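Local structure of Hcp1 family type VI secretion system effector (Yersinia pestis, 3V4H) at residues D34-E39 against K101-V106; F125-I130 against S152-T157; V133-S138 against P145-R150. The protein probably serves as an Hcp-type component of the type VI secretion system, whose relatives assemble into six-membered rings that stack into the secretion tube. One frame throughout, in Å; residues are numbered along the deposited sequence.

How the contacts relate
All three contacts are partly buried, but contacts 1 and 2 lie about 10 Å from the chain's centre and contact 3 about 15 Å, at a subunit interface. Contacts 1 and 2 touch: Phe125 N probably donates to Val106 O within the six-stranded sheet, and Val128 N to Ile103 O at the corner toward the other sheet. Contact 3 uses strand 128-138, which also begins in contact 2, and its centre is about 21 Å from that of contact 2. Chemistry follows place: contact 1 sets an isoleucine pair beside a polar aspartate-asparagine pair, contact 2 adds an aromatic pair to a broken ladder, and contact 3 is a regular, charged ladder whose sheet a second subunit continues.

Contact 1 (D34-E39 against K101-V106); sequences DGIEGE and KHIKNV
Ile36 and Ile103 form the packed side of this contact. Their CD1 methyls meet at 4.2 Å, the two side chains crossing at about a right angle, and both press on Tyr96 of helix 90-99. In Ile103, CG1 stands anti to the carbonyl carbon (chi1 -65°) and leads CD1 to Ile36; the other branch, CG2, instead lies 3.8 Å from Asp34 O. Branched, wholly apolar isoleucine suits both places, since each can pack between loop, strand and helix while leaving no polar group to satisfy.

The outer side is polar and more open. Here Asp34 N donates to Asn105 O over 3.0 Å, with an N-H...O angle of 157°, which carries strand-like pairing one residue past strand 29-33. The side chains of Asp34 and Asn105 run side by side in the same direction. Asn105 ND2 donates to Asp34 OD2, although the position of that oxygen, and with it the tilt of the carboxylate, is less certain. Short polar residues suit this more exposed side, where their ends need not be buried. Lys104 contributes little more than its CB, its extended chain leading away from the loop. Here the antiparallel pairing of strands 29-33 and 103-111 ends, next to the corner at Lys104, and the loop passes over helix 90-99 in the Hcp beta fold.

Contact 2 (F125-I130 against S152-T157); sequences FTDVII and SFTKMT
Phe125 packs edge-to-face on Phe153, ring centroids 5.0 Å apart and planes at 58°. Followed outward, Phe125 CB lies 4.0 Å from Phe153 CB; CG stands anti to the carbonyl carbon (chi1 -42°), and this carries CD1 over the centre of the Phe153 ring. There CD1 comes within 3.7 Å of Phe153 CD2 and also touches Met156 CB. Farther out, CE1 still reaches Phe153 CE2, and the ring also meets those of Phe80 and Phe151, the latter edge-to-face. A flat, apolar side chain suits this position, offering its edge to one ring while other rings gather about it.

Beneath the rings the backbones run antiparallel. Thr126 N donates to Lys155 O, and Ile129 and Ser152 exchange two bonds, the shorter from Ser152 N to Ile129 O at 2.6 Å. Thr126 O is taken by Thr154, whose N and OG1 both donate to it, each at 3.1 Å. The first comes nearly head-on, the second from well above the carbonyl plane, so a single oxygen is gripped from two directions. Between the two pairs the ladder is broken, and CA-H...O contacts such as Phe153 CA to Asp127 O span it. Asp127, at the corner with positive phi, has its OD1 hydrogen-bonded to His102 ND1. At this corner the chain passes from the six-stranded sheet, with strands 119-126 and 155-162, to the four-stranded one, with 128-138 and 146-152, in the Hcp-family beta fold.

Contact 3 (V133-S138 against P145-R150); sequences VDMAGS and PREEIR
Val133 and Met135 pack against OE1 of Glu147 on one face of this antiparallel pair. Glu147 has CG anti to the backbone N (chi1 163°) and continues extended, which brings its OE1 to 3.5 Å from Val133 CG1 and likewise 3.5 Å from Met135 CE. Met135 starts between its own backbone N and carbonyl carbon (chi1 45°), runs alongside Glu147, and bends at its last torsion to place that methyl against the oxygen. OE1 is buried here with no polar partner in the model, whereas OE2 is held by His84 and Ser90; those two bonds probably help to pay for burying the acid.

The other face is charged. Asp134 and Glu148 point the same way, their carboxylate planes 83° apart and their closest oxygens, Asp134 OD2 and Glu148 OE1, 4.1 Å from each other. This repulsion is probably eased by Arg150, whose NE and NH2 both grip Glu148 OE1, NE at 2.6 Å, with Glu148 at the edge of the guanidinium plane. Long, flexible arginine can reach back along its own strand to do this.

The backbone is a regular ladder: Asp134 pairs with Glu148 and Ala136 with Arg146, each pair making two bonds. At the far end Pro145 CB lies 3.3 Å from Ala136 O and 3.9 Å from Gly137 CA; glycine, having no side chain, suits this close approach. The two strands form a beta hairpin, and the sheet runs on through an antiparallel strand of a second subunit, consistent with the ring assembly of Hcp proteins.

Contact 1 (D34-E39 against K101-V106)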
loop_
_atom_site.group_PDB
_atom_site.type_symbol
_atom_site.label_atom_id
_atom_site.label_comp_id
_atom_site.label_asym_id
_atom_site.label_seq_id
_atom_site.Cartn_x
_atom_site.Cartn_y
_atom_site.Cartn_z
ATOM N N ASP A 34 19.958 12.844 28.908
ATOM C CA ASP A 34 20.550 13.835 29.785
ATOM C C ASP A 34 19.887 15.167 29.696
ATOM O O ASP A 34 19.752 15.724 28.646
ATOM C CB ASP A 34 22.024 14.008 29.504
ATOM C CG ASP A 34 22.874 13.091 30.329
ATOM O OD1 ASP A 34 22.476 12.730 31.434
ATOM O OD2 ASP A 34 23.945 12.701 29.863
ATOM N N GLY A 35 19.487 15.681 30.835
ATOM C CA GLY A 35 18.833 16.978 30.911
ATOM C C GLY A 35 17.358 16.990 30.512
ATOM O O GLY A 35 16.721 18.013 30.615
ATOM N N ILE A 36 16.799 15.874 30.060
ATOM C CA ILE A 36 15.426 15.886 29.616
ATOM C C ILE A 36 14.691 14.732 30.311
ATOM O O ILE A 36 14.665 13.568 29.832
ATOM C CB ILE A 36 15.316 15.770 28.069
ATOM C CG1 ILE A 36 16.106 16.888 27.365
ATOM C CG2 ILE A 36 13.863 15.810 27.639
ATOM C CD1 ILE A 36 16.107 16.841 25.846
ATOM N N GLU A 37 14.058 15.067 31.424
ATOM C CA GLU A 37 13.236 14.104 32.126
ATOM C C GLU A 37 11.918 13.730 31.425
ATOM O O GLU A 37 11.288 14.552 30.768
ATOM C CB GLU A 37 12.902 14.636 33.493
ATOM C CG GLU A 37 14.018 14.415 34.466
ATOM C CD GLU A 37 13.647 14.880 35.842
ATOM O OE1 GLU A 37 12.463 15.240 36.062
ATOM O OE2 GLU A 37 14.549 14.875 36.692
ATOM N N GLY A 38 11.500 12.488 31.603
ATOM C CA GLY A 38 10.153 12.064 31.199
ATOM C C GLY A 38 9.327 11.965 32.450
ATOM O O GLY A 38 9.628 12.636 33.435
ATOM N N GLU A 39 8.322 11.104 32.450
ATOM C CA GLU A 39 7.439 10.987 33.593
ATOM C C GLU A 39 7.017 9.537 33.898
ATOM O O GLU A 39 5.994 9.320 34.518
ATOM C CB GLU A 39 6.200 11.875 33.364
ATOM C CG GLU A 39 5.369 11.446 32.176
ATOM C CD GLU A 39 4.311 12.456 31.739
ATOM O OE1 GLU A 39 3.278 11.963 31.212
ATOM O OE2 GLU A 39 4.513 13.699 31.856
ATOM N N LYS A 101 21.291 21.406 19.795
ATOM C CA LYS A 101 21.939 21.449 21.093
ATOM C C LYS A 101 22.416 20.034 21.403
ATOM O O LYS A 101 21.697 19.079 21.178
ATOM C CB LYS A 101 20.906 21.905 22.120
ATOM C CG LYS A 101 21.467 22.573 23.359
ATOM C CD LYS A 101 20.798 22.034 24.617
ATOM C CE LYS A 101 20.802 23.044 25.756
ATOM N NZ LYS A 101 19.591 23.902 25.648
ATOM N N HIS A 102 23.625 19.879 21.913
ATOM C CA HIS A 102 24.169 18.537 22.080
ATOM C C HIS A 102 23.735 18.003 23.398
ATOM O O HIS A 102 23.518 18.756 24.337
ATOM C CB HIS A 102 25.694 18.529 21.975
ATOM C CG HIS A 102 26.212 18.790 20.579
ATOM N ND1 HIS A 102 27.378 18.295 20.139
ATOM C CD2 HIS A 102 25.669 19.517 19.520
ATOM C CE1 HIS A 102 27.582 18.690 18.866
ATOM N NE2 HIS A 102 26.535 19.439 18.489
ATOM N N ILE A 103 23.585 16.683 23.458
ATOM C CA ILE A 103 23.151 15.967 24.655
ATOM C C ILE A 103 24.246 14.956 24.949
ATOM O O ILE A 103 24.672 14.239 24.043
ATOM C CB ILE A 103 21.826 15.220 24.410
ATOM C CG1 ILE A 103 20.663 16.198 24.145
ATOM C CG2 ILE A 103 21.499 14.293 25.584
ATOM C CD1 ILE A 103 19.386 15.522 23.593
ATOM N N LYS A 104 24.698 14.882 26.196
ATOM C CA LYS A 104 25.938 14.150 26.502
ATOM C C LYS A 104 25.761 12.633 26.493
ATOM O O LYS A 104 26.576 11.919 25.914
ATOM C CB LYS A 104 26.495 14.591 27.847
ATOM C CG LYS A 104 27.017 16.013 27.842
ATOM C CD LYS A 104 28.132 16.172 28.862
ATOM C CE LYS A 104 28.737 17.562 28.844
ATOM N NZ LYS A 104 29.988 17.604 29.649
ATOM N N ASN A 105 24.685 12.160 27.117
ATOM C CA ASN A 105 24.448 10.742 27.320
ATOM C C ASN A 105 22.972 10.475 27.136
ATOM O O ASN A 105 22.144 11.273 27.596
ATOM C CB ASN A 105 24.808 10.322 28.748
ATOM C CG ASN A 105 26.263 10.517 29.071
ATOM O OD1 ASN A 105 27.085 9.697 28.683
ATOM N ND2 ASN A 105 26.597 11.594 29.799
ATOM N N VAL A 106 22.676 9.366 26.452
ATOM C CA VAL A 106 21.344 8.825 26.310
ATOM C C VAL A 106 21.475 7.336 26.554
ATOM O O VAL A 106 22.399 6.704 26.022
ATOM C CB VAL A 106 20.775 9.053 24.897
ATOM C CG1 VAL A 106 19.442 8.314 24.717
ATOM C CG2 VAL A 106 20.585 10.544 24.629
#

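Contact 2 (F125-I130 against S152-T157)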
loop_
_atom_site.group_PDB
_atom_site.type_symbol
_atom_site.label_atom_id
_atom_site.label_comp_id
_atom_site.label_asym_id
_atom_site.label_seq_id
_atom_site.Cartn_x
_atom_site.Cartn_y
_atom_site.Cartn_z
ATOM N N PHE A 125 24.253 5.842 24.162
ATOM C CA PHE A 125 24.767 6.680 23.099
ATOM C C PHE A 125 25.451 7.899 23.704
ATOM O O PHE A 125 25.050 8.371 24.778
ATOM C CB PHE A 125 23.644 7.143 22.150
ATOM C CG PHE A 125 22.647 6.085 21.807
ATOM C CD1 PHE A 125 22.678 5.436 20.579
ATOM C CD2 PHE A 125 21.613 5.785 22.682
ATOM C CE1 PHE A 125 21.724 4.494 20.250
ATOM C CE2 PHE A 125 20.660 4.830 22.359
ATOM C CZ PHE A 125 20.717 4.182 21.138
ATOM N N THR A 126 26.475 8.395 23.002
ATOM C CA THR A 126 27.235 9.556 23.401
ATOM C C THR A 126 27.181 10.673 22.382
ATOM O O THR A 126 27.238 10.415 21.180
ATOM C CB THR A 126 28.704 9.188 23.560
ATOM O OG1 THR A 126 28.796 8.300 24.654
ATOM C CG2 THR A 126 29.577 10.423 23.846
ATOM N N ASP A 127 27.102 11.908 22.891
ATOM C CA ASP A 127 27.081 13.106 22.081
ATOM C C ASP A 127 25.950 13.074 21.059
ATOM O O ASP A 127 26.188 12.982 19.856
ATOM C CB ASP A 127 28.422 13.279 21.385
ATOM C CG ASP A 127 28.644 14.669 20.923
ATOM O OD1 ASP A 127 28.012 15.587 21.495
ATOM O OD2 ASP A 127 29.459 14.854 19.997
ATOM N N VAL A 128 24.724 13.197 21.569
ATOM C CA VAL A 128 23.497 13.029 20.786
ATOM C C VAL A 128 22.937 14.377 20.303
ATOM O O VAL A 128 22.995 15.383 21.033
ATOM C CB VAL A 128 22.427 12.314 21.629
ATOM C CG1 VAL A 128 21.066 12.388 20.941
ATOM C CG2 VAL A 128 22.834 10.861 21.882
ATOM N N ILE A 129 22.460 14.406 19.064
ATOM C CA ILE A 129 21.766 15.572 18.505
ATOM C C ILE A 129 20.419 15.101 17.975
ATOM O O ILE A 129 20.336 14.088 17.289
ATOM C CB ILE A 129 22.556 16.228 17.370
ATOM C CG1 ILE A 129 23.892 16.752 17.908
ATOM C CG2 ILE A 129 21.750 17.357 16.723
ATOM C CD1 ILE A 129 24.800 17.324 16.846
ATOM N N ILE A 130 19.369 15.816 18.344
ATOM C CA ILE A 130 18.022 15.489 17.956
ATOM C C ILE A 130 17.802 16.024 16.573
ATOM O O ILE A 130 17.848 17.220 16.355
ATOM C CB ILE A 130 17.007 16.022 18.967
ATOM C CG1 ILE A 130 17.289 15.370 20.321
ATOM C CG2 ILE A 130 15.562 15.669 18.551
ATOM C CD1 ILE A 130 16.552 16.039 21.445
ATOM N N SER A 152 21.034 11.784 16.241
ATOM C CA SER A 152 22.436 11.562 15.879
ATOM C C SER A 152 23.237 11.089 17.054
ATOM O O SER A 152 22.852 11.388 18.170
ATOM C CB SER A 152 23.066 12.906 15.544
ATOM O OG SER A 152 23.316 12.908 14.193
ATOM N N PHE A 153 24.389 10.445 16.811
ATOM C CA PHE A 153 25.340 10.157 17.893
ATOM C C PHE A 153 26.751 9.878 17.348
ATOM O O PHE A 153 26.939 9.497 16.189
ATOM C CB PHE A 153 24.828 9.023 18.809
ATOM C CG PHE A 153 24.478 7.764 18.072
ATOM C CD1 PHE A 153 25.443 6.782 17.830
ATOM C CD2 PHE A 153 23.204 7.574 17.575
ATOM C CE1 PHE A 153 25.146 5.643 17.111
ATOM C CE2 PHE A 153 22.875 6.414 16.882
ATOM C CZ PHE A 153 23.833 5.455 16.644
ATOM N N THR A 154 27.768 10.145 18.160
ATOM C CA THR A 154 29.138 9.904 17.726
ATOM C C THR A 154 29.643 8.529 18.151
ATOM O O THR A 154 30.492 7.970 17.485
ATOM C CB THR A 154 30.068 11.036 18.205
ATOM O OG1 THR A 154 29.784 11.304 19.580
ATOM C CG2 THR A 154 29.800 12.296 17.390
ATOM N N LYS A 155 29.118 7.990 19.252
ATOM C CA LYS A 155 29.475 6.661 19.736
ATOM C C LYS A 155 28.262 5.978 20.321
ATOM O O LYS A 155 27.310 6.644 20.730
ATOM C CB LYS A 155 30.525 6.735 20.840
ATOM C CG LYS A 155 31.766 7.509 20.442
ATOM C CD LYS A 155 32.851 7.405 21.497
ATOM C CE LYS A 155 32.818 8.539 22.507
ATOM N NZ LYS A 155 34.178 8.710 23.062
ATOM N N MET A 156 28.311 4.650 20.355
ATOM C CA MET A 156 27.319 3.869 21.080
ATOM C C MET A 156 27.921 2.597 21.651
ATOM O O MET A 156 28.886 2.080 21.117
ATOM C CB MET A 156 26.148 3.494 20.142
ATOM C CG MET A 156 26.467 2.584 18.957
ATOM S SD MET A 156 26.602 0.816 19.332
ATOM C CE MET A 156 25.147 0.608 20.303
ATOM N N THR A 157 27.296 2.057 22.693
ATOM C CA THR A 157 27.617 0.732 23.205
ATOM C C THR A 157 26.340 -0.066 23.290
ATOM O O THR A 157 25.314 0.477 23.700
ATOM C CB THR A 157 28.259 0.849 24.581
ATOM O OG1 THR A 157 29.613 1.318 24.414
ATOM C CG2 THR A 157 28.311 -0.494 25.294
#

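Contact 3 (V133-S138 against P145-R150)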
loop_
_atom_site.group_PDB
_atom_site.type_symbol
_atom_site.label_atom_id
_atom_site.label_comp_id
_atom_site.label_asym_id
_atom_site.label_seq_id
_atom_site.Cartn_x
_atom_site.Cartn_y
_atom_site.Cartn_z
ATOM N N VAL A 133 11.686 15.644 15.016
ATOM C CA VAL A 133 10.543 15.537 15.925
ATOM C C VAL A 133 9.225 15.573 15.133
ATOM O O VAL A 133 8.870 16.613 14.574
ATOM C CB VAL A 133 10.506 16.676 16.966
ATOM C CG1 VAL A 133 9.361 16.413 17.952
ATOM C CG2 VAL A 133 11.864 16.842 17.676
ATOM N N ASP A 134 8.504 14.442 15.078
ATOM C CA ASP A 134 7.243 14.347 14.322
ATOM C C ASP A 134 6.172 14.012 15.340
ATOM O O ASP A 134 6.323 13.011 16.030
ATOM C CB ASP A 134 7.279 13.222 13.288
ATOM C CG ASP A 134 8.235 13.476 12.149
ATOM O OD1 ASP A 134 7.908 14.299 11.267
ATOM O OD2 ASP A 134 9.305 12.831 12.091
ATOM N N MET A 135 5.134 14.843 15.463
ATOM C CA MET A 135 4.056 14.605 16.433
ATOM C C MET A 135 2.727 14.445 15.690
ATOM O O MET A 135 2.570 14.987 14.595
ATOM C CB MET A 135 3.979 15.697 17.533
ATOM C CG MET A 135 4.080 17.161 17.089
ATOM S SD MET A 135 4.334 18.397 18.426
ATOM C CE MET A 135 6.113 18.581 18.381
ATOM N N ALA A 136 1.793 13.697 16.285
ATOM C CA ALA A 136 0.494 13.453 15.684
ATOM C C ALA A 136 -0.553 12.934 16.666
ATOM O O ALA A 136 -0.236 12.227 17.635
ATOM C CB ALA A 136 0.626 12.505 14.506
ATOM N N GLY A 137 -1.800 13.309 16.428
ATOM C CA GLY A 137 -2.891 12.853 17.268
ATOM C C GLY A 137 -4.113 12.646 16.399
ATOM O O GLY A 137 -4.202 13.198 15.301
ATOM N N SER A 138 -5.070 11.885 16.910
ATOM C CA SER A 138 -6.340 11.672 16.250
ATOM C C SER A 138 -7.341 11.279 17.321
ATOM O O SER A 138 -6.940 10.949 18.435
ATOM C CB SER A 138 -6.207 10.567 15.221
ATOM O OG SER A 138 -6.042 9.328 15.879
ATOM N N PRO A 145 -1.851 11.716 21.979
ATOM C CA PRO A 145 -1.012 11.874 20.819
ATOM C C PRO A 145 0.397 11.384 21.074
ATOM O O PRO A 145 0.823 11.229 22.213
ATOM C CB PRO A 145 -1.005 13.389 20.615
ATOM C CG PRO A 145 -1.275 13.926 21.976
ATOM C CD PRO A 145 -2.357 13.013 22.436
ATOM N N ARG A 146 1.136 11.119 20.019
ATOM C CA ARG A 146 2.455 10.583 20.223
ATOM C C ARG A 146 3.424 11.276 19.327
ATOM O O ARG A 146 3.030 12.005 18.448
ATOM C CB ARG A 146 2.464 9.103 19.963
ATOM C CG ARG A 146 2.167 8.686 18.552
ATOM C CD ARG A 146 2.151 7.167 18.525
ATOM N NE ARG A 146 0.982 6.628 19.217
ATOM C CZ ARG A 146 0.834 5.352 19.592
ATOM N NH1 ARG A 146 1.805 4.459 19.379
ATOM N NH2 ARG A 146 -0.293 4.961 20.196
ATOM N N GLU A 147 4.688 10.996 19.530
ATOM C CA GLU A 147 5.729 11.696 18.852
ATOM C C GLU A 147 6.921 10.734 18.601
ATOM O O GLU A 147 7.268 9.915 19.429
ATOM C CB GLU A 147 6.099 12.849 19.802
ATOM C CG GLU A 147 7.387 13.547 19.595
ATOM C CD GLU A 147 7.539 14.715 20.596
ATOM O OE1 GLU A 147 6.904 15.764 20.344
ATOM O OE2 GLU A 147 8.266 14.563 21.626
ATOM N N GLU A 148 7.455 10.799 17.410
ATOM C CA GLU A 148 8.596 10.060 17.033
ATOM C C GLU A 148 9.786 11.011 17.111
ATOM O O GLU A 148 9.722 12.165 16.643
ATOM C CB GLU A 148 8.428 9.518 15.624
ATOM C CG GLU A 148 9.751 9.130 15.003
ATOM C CD GLU A 148 9.624 8.545 13.619
ATOM O OE1 GLU A 148 10.480 8.963 12.776
ATOM O OE2 GLU A 148 8.698 7.680 13.400
ATOM N N ILE A 149 10.874 10.502 17.684
ATOM C CA ILE A 149 12.142 11.224 17.834
ATOM C C ILE A 149 13.233 10.359 17.195
ATOM O O ILE A 149 13.240 9.119 17.394
ATOM C CB ILE A 149 12.410 11.528 19.313
ATOM C CG1 ILE A 149 11.451 12.633 19.774
ATOM C CG2 ILE A 149 13.857 11.976 19.524
ATOM C CD1 ILE A 149 10.931 12.432 21.172
ATOM N N ARG A 150 14.014 10.998 16.318
ATOM C CA ARG A 150 15.252 10.483 15.767
ATOM C C ARG A 150 16.438 11.297 16.249
ATOM O O ARG A 150 16.310 12.505 16.441
ATOM C CB ARG A 150 15.239 10.605 14.263
ATOM C CG ARG A 150 14.008 9.963 13.701
ATOM C CD ARG A 150 14.107 9.696 12.228
ATOM N NE ARG A 150 12.855 9.095 11.778
ATOM C CZ ARG A 150 12.603 8.739 10.529
ATOM N NH1 ARG A 150 13.516 8.919 9.578
ATOM N NH2 ARG A 150 11.428 8.198 10.232
#